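Local coordinates for UDP-glucose 4-epimerase (Brucella ovis, PDB 4WOK), which probably interconverts UDP-glucose and UDP-galactose by inverting the sugar at C4, using a bound NAD as the hydride carrier, at residues F124-A129 with A175-N180; I230-H235 with L299-A304. The protein carries 2 engineered substitutions. All blocks are in the same frame, centred on the assembly; numbering follows the deposited sequence.

Contact 1 (124-129 with 175-180) and contact 2 (230-235 with 299-304) have centres about 11 Å apart and meet through Asn180. Its O lies 2.9 Å from Ile234 N and its ND2 3.0 Å from Asp232 O, both probable hydrogen bonds, while Phe179 CB packs on Asp232 O at 3.4 Å. Contact 1 joins two strands of the parallel Rossmann sheet and runs out beside the nicotinamide end of NAD; contact 2 ties a strand of the separate three-stranded sheet to a late loop. Phe179 and Asn180 belong to the NAD pocket and also touch Asp232, so on that path contact 2 lies one residue layer back from the cofactor.

Contact 1: F124-A129 with A175-N180. With NAD (nicotinamide-adenine-dinucleotide), chain B.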
# COMPACT_ATOMS: atom_id res chain seq x y z
N PHE A 124 3.63 0.68 -10.07
CA PHE A 124 2.65 -0.32 -9.62
C PHE A 124 2.78 -0.59 -8.12
O PHE A 124 3.84 -0.97 -7.64
CB PHE A 124 2.83 -1.63 -10.38
CG PHE A 124 1.88 -2.71 -9.93
CD1 PHE A 124 0.51 -2.57 -10.11
CD2 PHE A 124 2.35 -3.86 -9.30
CE1 PHE A 124 -0.39 -3.57 -9.67
CE2 PHE A 124 1.46 -4.86 -8.85
CZ PHE A 124 0.10 -4.71 -9.05
N SER A 125 1.69 -0.39 -7.39
CA SER A 125 1.71 -0.66 -5.96
C SER A 125 1.45 -2.14 -5.75
O SER A 125 0.33 -2.62 -5.93
CB SER A 125 0.67 0.19 -5.21
OG SER A 125 1.26 0.85 -4.09
N SER A 126 2.50 -2.87 -5.40
CA SER A 126 2.41 -4.31 -5.25
C SER A 126 2.36 -4.64 -3.76
O SER A 126 2.01 -3.79 -2.96
CB SER A 126 3.59 -4.99 -5.93
OG SER A 126 3.40 -6.40 -6.01
N SER A 127 2.75 -5.85 -3.40
CA SER A 127 2.67 -6.30 -2.01
C SER A 127 3.74 -7.32 -1.71
O SER A 127 4.11 -8.10 -2.58
CB SER A 127 1.30 -6.92 -1.71
OG SER A 127 1.28 -7.49 -0.41
N CYS A 128 4.23 -7.32 -0.47
CA CYS A 128 5.17 -8.35 -0.05
C CYS A 128 4.44 -9.67 0.18
O CYS A 128 5.07 -10.69 0.46
CB CYS A 128 5.91 -7.93 1.21
SG CYS A 128 7.19 -6.69 0.94
N ALA A 129 3.12 -9.66 0.04
CA ALA A 129 2.35 -10.91 0.06
C ALA A 129 2.73 -11.82 -1.11
O ALA A 129 2.45 -13.01 -1.09
CB ALA A 129 0.85 -10.62 0.05
N ALA A 175 7.77 -1.66 -9.79
CA ALA A 175 6.83 -2.33 -8.91
C ALA A 175 7.33 -2.12 -7.49
O ALA A 175 8.51 -2.33 -7.21
CB ALA A 175 6.72 -3.82 -9.25
N LEU A 176 6.43 -1.69 -6.61
CA LEU A 176 6.82 -1.40 -5.23
C LEU A 176 6.11 -2.35 -4.28
O LEU A 176 4.88 -2.37 -4.21
CB LEU A 176 6.50 0.06 -4.89
CG LEU A 176 7.22 1.12 -5.72
CD1 LEU A 176 6.69 2.51 -5.40
CD2 LEU A 176 8.75 1.07 -5.52
N ARG A 177 6.90 -3.12 -3.54
CA ARG A 177 6.39 -4.15 -2.64
C ARG A 177 6.52 -3.71 -1.19
O ARG A 177 7.59 -3.26 -0.76
CB ARG A 177 7.14 -5.48 -2.86
CG ARG A 177 7.16 -5.99 -4.29
CD ARG A 177 8.04 -7.24 -4.41
NE ARG A 177 8.12 -7.75 -5.78
CZ ARG A 177 9.19 -8.37 -6.28
NH1 ARG A 177 10.26 -8.56 -5.52
NH2 ARG A 177 9.19 -8.81 -7.52
N TYR A 178 5.44 -3.83 -0.42
CA TYR A 178 5.50 -3.52 1.00
C TYR A 178 4.42 -4.30 1.73
O TYR A 178 3.53 -4.86 1.09
CB TYR A 178 5.35 -2.01 1.25
CG TYR A 178 4.17 -1.38 0.52
CD1 TYR A 178 4.28 -0.99 -0.82
CD2 TYR A 178 2.97 -1.15 1.17
CE1 TYR A 178 3.21 -0.42 -1.48
CE2 TYR A 178 1.91 -0.56 0.53
CZ TYR A 178 2.03 -0.21 -0.80
OH TYR A 178 0.96 0.37 -1.45
N PHE A 179 4.51 -4.33 3.05
CA PHE A 179 3.57 -5.12 3.85
C PHE A 179 2.34 -4.34 4.33
O PHE A 179 1.23 -4.57 3.85
CB PHE A 179 4.29 -5.74 5.06
CG PHE A 179 4.98 -7.05 4.76
CD1 PHE A 179 4.23 -8.19 4.48
CD2 PHE A 179 6.36 -7.13 4.75
CE1 PHE A 179 4.86 -9.40 4.21
CE2 PHE A 179 6.99 -8.34 4.48
CZ PHE A 179 6.24 -9.47 4.21
N ASN A 180 2.54 -3.45 5.29
CA ASN A 180 1.43 -2.75 5.92
C ASN A 180 1.58 -1.24 5.92
O ASN A 180 2.44 -0.69 6.61
CB ASN A 180 1.25 -3.20 7.38
CG ASN A 180 0.93 -4.67 7.50
OD1 ASN A 180 -0.14 -5.12 7.09
ND2 ASN A 180 1.84 -5.43 8.10
PA NAD B . -7.84 1.83 -0.63
O1A NAD B . -8.97 0.86 -0.91
O2A NAD B . -7.94 2.98 0.33
O5B NAD B . -7.55 2.60 -2.15
C5B NAD B . -7.98 1.79 -3.22
C4B NAD B . -8.53 2.80 -4.27
O4B NAD B . -8.73 2.14 -5.53
C3B NAD B . -9.89 3.21 -3.70
O3B NAD B . -9.98 4.61 -3.79
C2B NAD B . -10.88 2.50 -4.66
O2B NAD B . -12.03 3.24 -4.81
C1B NAD B . -10.05 2.50 -6.00
N9A NAD B . -10.42 1.37 -6.88
C8A NAD B . -10.54 0.00 -6.57
N7A NAD B . -10.87 -0.74 -7.64
C5A NAD B . -10.97 0.19 -8.68
C6A NAD B . -11.30 0.04 -10.04
N6A NAD B . -11.59 -1.20 -10.56
N1A NAD B . -11.32 1.13 -10.85
C2A NAD B . -11.03 2.35 -10.29
N3A NAD B . -10.71 2.64 -9.00
C4A NAD B . -10.69 1.51 -8.22
O3 NAD B . -6.65 0.77 -0.43
PN NAD B . -5.19 1.36 -0.10
O1N NAD B . -4.91 2.82 -0.35
O2N NAD B . -4.77 0.59 1.10
O5D NAD B . -4.06 0.53 -1.11
C5D NAD B . -4.26 0.78 -2.42
C4D NAD B . -3.11 0.07 -3.14
O4D NAD B . -2.04 -0.24 -2.16
C3D NAD B . -3.60 -1.30 -3.65
O3D NAD B . -2.87 -1.55 -4.81
C2D NAD B . -3.15 -2.23 -2.51
O2D NAD B . -2.91 -3.52 -2.89
C1D NAD B . -1.76 -1.59 -2.28
N1N NAD B . -1.21 -2.12 -0.93
C2N NAD B . -1.79 -1.62 0.24
C3N NAD B . -1.30 -2.09 1.48
C7N NAD B . -1.92 -1.57 2.75
O7N NAD B . -1.49 -1.93 3.85
N7N NAD B . -2.97 -0.67 2.65
C4N NAD B . -0.27 -3.03 1.50
C5N NAD B . 0.29 -3.51 0.31
C6N NAD B . -0.20 -3.04 -0.92
O HOH W 1 -0.12 -6.34 1.73
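Phe124 pairs with Ala175 and Ser125 with Leu176 as parallel bridges, held by bonds that Leu176 makes with both its N and its O. Leu176 N gives to Phe124 O at 2.9 Å, nearly straight down the carbonyl (C=O...N 176°). Leu176 O then receives Ser126 N at 2.7 Å, and further on, Cys128 N gives to Tyr178 O at 3.0 Å, from 57° above the carbonyl plane. Tyr178 N, by contrast, is buried without any partner in the model.

Among the side chains, Ser125 OG meets Tyr178 OH at the edge and in the plane of the ring, 2.7 Å apart; either hydroxyl could be the donor. Ser125 OG has a second partner in His243 NE2. Tyr178 CG sits between its backbone N and carbonyl carbon (chi1 49°), and the ring carries on towards the cofactor: Tyr178 OH is 3.1 Å from NAD O4D. Ser126 OG and Arg177 NH2 both turn to Glu159, the arginine forming a salt bridge. Ser127 OG accepts from Ala129 N in an ST turn and shares a water with Phe179 O.

Apolar contact is concentrated at Cys128, whose CB stands 3.3 Å from the centroid of the Phe179 ring and almost on its normal, a CH-pi contact; SG lies over the same face, further from the centroid.

The carbonyl oxygens of Ser126 and Phe179 approach nicotinamide carbons, Ser126 O coming to 3.1 Å from NAD C6N. Neighbouring parallel strands whose C-terminal ends open onto a dinucleotide are the hallmark of the Rossmann fold, and here the loops that leave these strands line the nicotinamide side of the NAD pocket.

Contact 2: I230-H235 with L299-A304; sequences IRDYIH and LYADPA
Ile230 and Leu299 make the direct main-chain bond: Leu299 N gives to Ile230 O at 3.0 Å. One residue on, Asp232 N and Leu299 O are joined through a water that accepts from the amide and donates to the carbonyl. A side-chain bond within 230-235 adds to the first of these, as Arg231 NH1 reaches Ile230 O at 2.8 Å from the opposite face of the carbonyl plane, and two donors grip that oxygen.

Bonding by the carboxylate centres on Asp232. Its chi1 of -164° sets CG anti to the backbone N. OD2 accepts Ala301 N at 2.7 Å, the donor standing 36° above the carboxylate plane. A second water donates to Asp232 OD2 and to Ala301 O, adding a bridge between the same two residues. Tyr300 CB packs against Asp232 OD2 at 3.6 Å, while the tyrosine ring leads away.

Van der Waals packing of a leucine methyl on the guanidinium face completes the contact. Leu299 lies alongside Arg231, both pointing the same way, and Leu299 CD1 sits over the centre of the guanidinium, 3.9 Å above its plane, while Arg231 NH2 bonds to Pro296 O.

The contact thus joins strand 230-235 of the mixed three-stranded sheet to the loop between strand 286-289 and helix 304-310, as structural packing within the C-terminal part of an extended short-chain dehydrogenase/reductase-type epimerase.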
# COMPACT_ATOMS: atom_id res chain seq x y z
N ILE A 230 5.39 -10.63 14.89
CA ILE A 230 6.08 -9.45 14.40
C ILE A 230 5.75 -9.25 12.92
O ILE A 230 5.82 -10.19 12.13
CB ILE A 230 7.60 -9.58 14.60
CG1 ILE A 230 7.94 -9.62 16.10
CG2 ILE A 230 8.33 -8.45 13.91
CD1 ILE A 230 9.41 -9.83 16.39
N ARG A 231 5.37 -8.04 12.56
CA ARG A 231 5.04 -7.73 11.16
C ARG A 231 5.67 -6.41 10.77
O ARG A 231 6.33 -5.76 11.59
CB ARG A 231 3.52 -7.71 10.96
CG ARG A 231 2.82 -9.04 11.26
CD ARG A 231 3.09 -10.05 10.15
NE ARG A 231 2.41 -11.34 10.35
CZ ARG A 231 2.97 -12.41 10.90
NH1 ARG A 231 4.23 -12.34 11.33
NH2 ARG A 231 2.29 -13.54 11.03
N ASP A 232 5.44 -5.98 9.53
CA ASP A 232 6.21 -4.90 8.93
C ASP A 232 5.33 -3.71 8.64
O ASP A 232 4.36 -3.82 7.87
CB ASP A 232 6.87 -5.41 7.64
CG ASP A 232 7.97 -4.50 7.15
OD1 ASP A 232 8.18 -3.42 7.72
OD2 ASP A 232 8.63 -4.90 6.17
N TYR A 233 5.64 -2.57 9.24
CA TYR A 233 4.79 -1.38 9.07
C TYR A 233 5.55 -0.21 8.48
O TYR A 233 6.64 0.13 8.93
CB TYR A 233 4.18 -0.99 10.42
CG TYR A 233 3.38 -2.12 11.03
CD1 TYR A 233 3.99 -3.06 11.84
CD2 TYR A 233 2.02 -2.26 10.76
CE1 TYR A 233 3.27 -4.11 12.39
CE2 TYR A 233 1.30 -3.31 11.30
CZ TYR A 233 1.93 -4.23 12.11
OH TYR A 233 1.21 -5.28 12.64
N ILE A 234 4.96 0.43 7.48
CA ILE A 234 5.58 1.60 6.87
C ILE A 234 4.57 2.74 6.80
O ILE A 234 3.41 2.54 6.44
CB ILE A 234 6.15 1.27 5.46
CG1 ILE A 234 6.71 2.54 4.79
CG2 ILE A 234 5.11 0.62 4.56
CD1 ILE A 234 7.58 2.25 3.57
N HIS A 235 5.02 3.93 7.16
CA HIS A 235 4.17 5.11 7.17
C HIS A 235 3.73 5.48 5.76
O HIS A 235 4.53 5.47 4.82
CB HIS A 235 4.91 6.28 7.81
CG HIS A 235 4.01 7.40 8.23
ND1 HIS A 235 3.41 8.25 7.32
CD2 HIS A 235 3.60 7.81 9.46
CE1 HIS A 235 2.68 9.13 7.97
NE2 HIS A 235 2.77 8.89 9.27
N LEU A 299 7.59 -11.32 9.95
CA LEU A 299 7.69 -10.99 8.53
C LEU A 299 8.05 -9.52 8.38
O LEU A 299 7.35 -8.65 8.88
CB LEU A 299 6.36 -11.28 7.82
CG LEU A 299 5.83 -12.71 7.77
CD1 LEU A 299 4.42 -12.72 7.19
CD2 LEU A 299 6.75 -13.60 6.94
N TYR A 300 9.15 -9.25 7.69
CA TYR A 300 9.51 -7.88 7.36
C TYR A 300 10.49 -7.88 6.19
O TYR A 300 11.21 -8.86 5.96
CB TYR A 300 10.08 -7.14 8.57
CG TYR A 300 11.23 -7.85 9.26
CD1 TYR A 300 10.99 -8.85 10.19
CD2 TYR A 300 12.55 -7.49 9.00
CE1 TYR A 300 12.03 -9.50 10.82
CE2 TYR A 300 13.60 -8.13 9.63
CZ TYR A 300 13.34 -9.13 10.54
OH TYR A 300 14.38 -9.77 11.17
N ALA A 301 10.51 -6.77 5.47
CA ALA A 301 11.22 -6.69 4.20
C ALA A 301 12.61 -6.07 4.32
O ALA A 301 12.85 -5.24 5.20
CB ALA A 301 10.39 -5.89 3.21
N ASP A 302 13.50 -6.47 3.43
CA ASP A 302 14.82 -5.89 3.30
C ASP A 302 14.76 -4.66 2.38
O ASP A 302 14.45 -4.79 1.20
CB ASP A 302 15.80 -6.93 2.74
CG ASP A 302 17.25 -6.49 2.83
OD1 ASP A 302 17.51 -5.30 3.13
OD2 ASP A 302 18.13 -7.34 2.58
N PRO A 303 15.04 -3.47 2.93
CA PRO A 303 14.88 -2.22 2.19
C PRO A 303 16.15 -1.74 1.46
O PRO A 303 16.16 -0.61 0.97
CB PRO A 303 14.51 -1.23 3.29
CG PRO A 303 15.32 -1.71 4.46
CD PRO A 303 15.40 -3.22 4.34
N ALA A 304 17.18 -2.57 1.41
CA ALA A 304 18.48 -2.14 0.88
C ALA A 304 18.43 -1.80 -0.61
O ALA A 304 19.04 -0.82 -1.03
CB ALA A 304 19.53 -3.20 1.14
O HOH W 2 4.41 -7.90 7.79
O HOH W 3 10.94 -3.41 6.30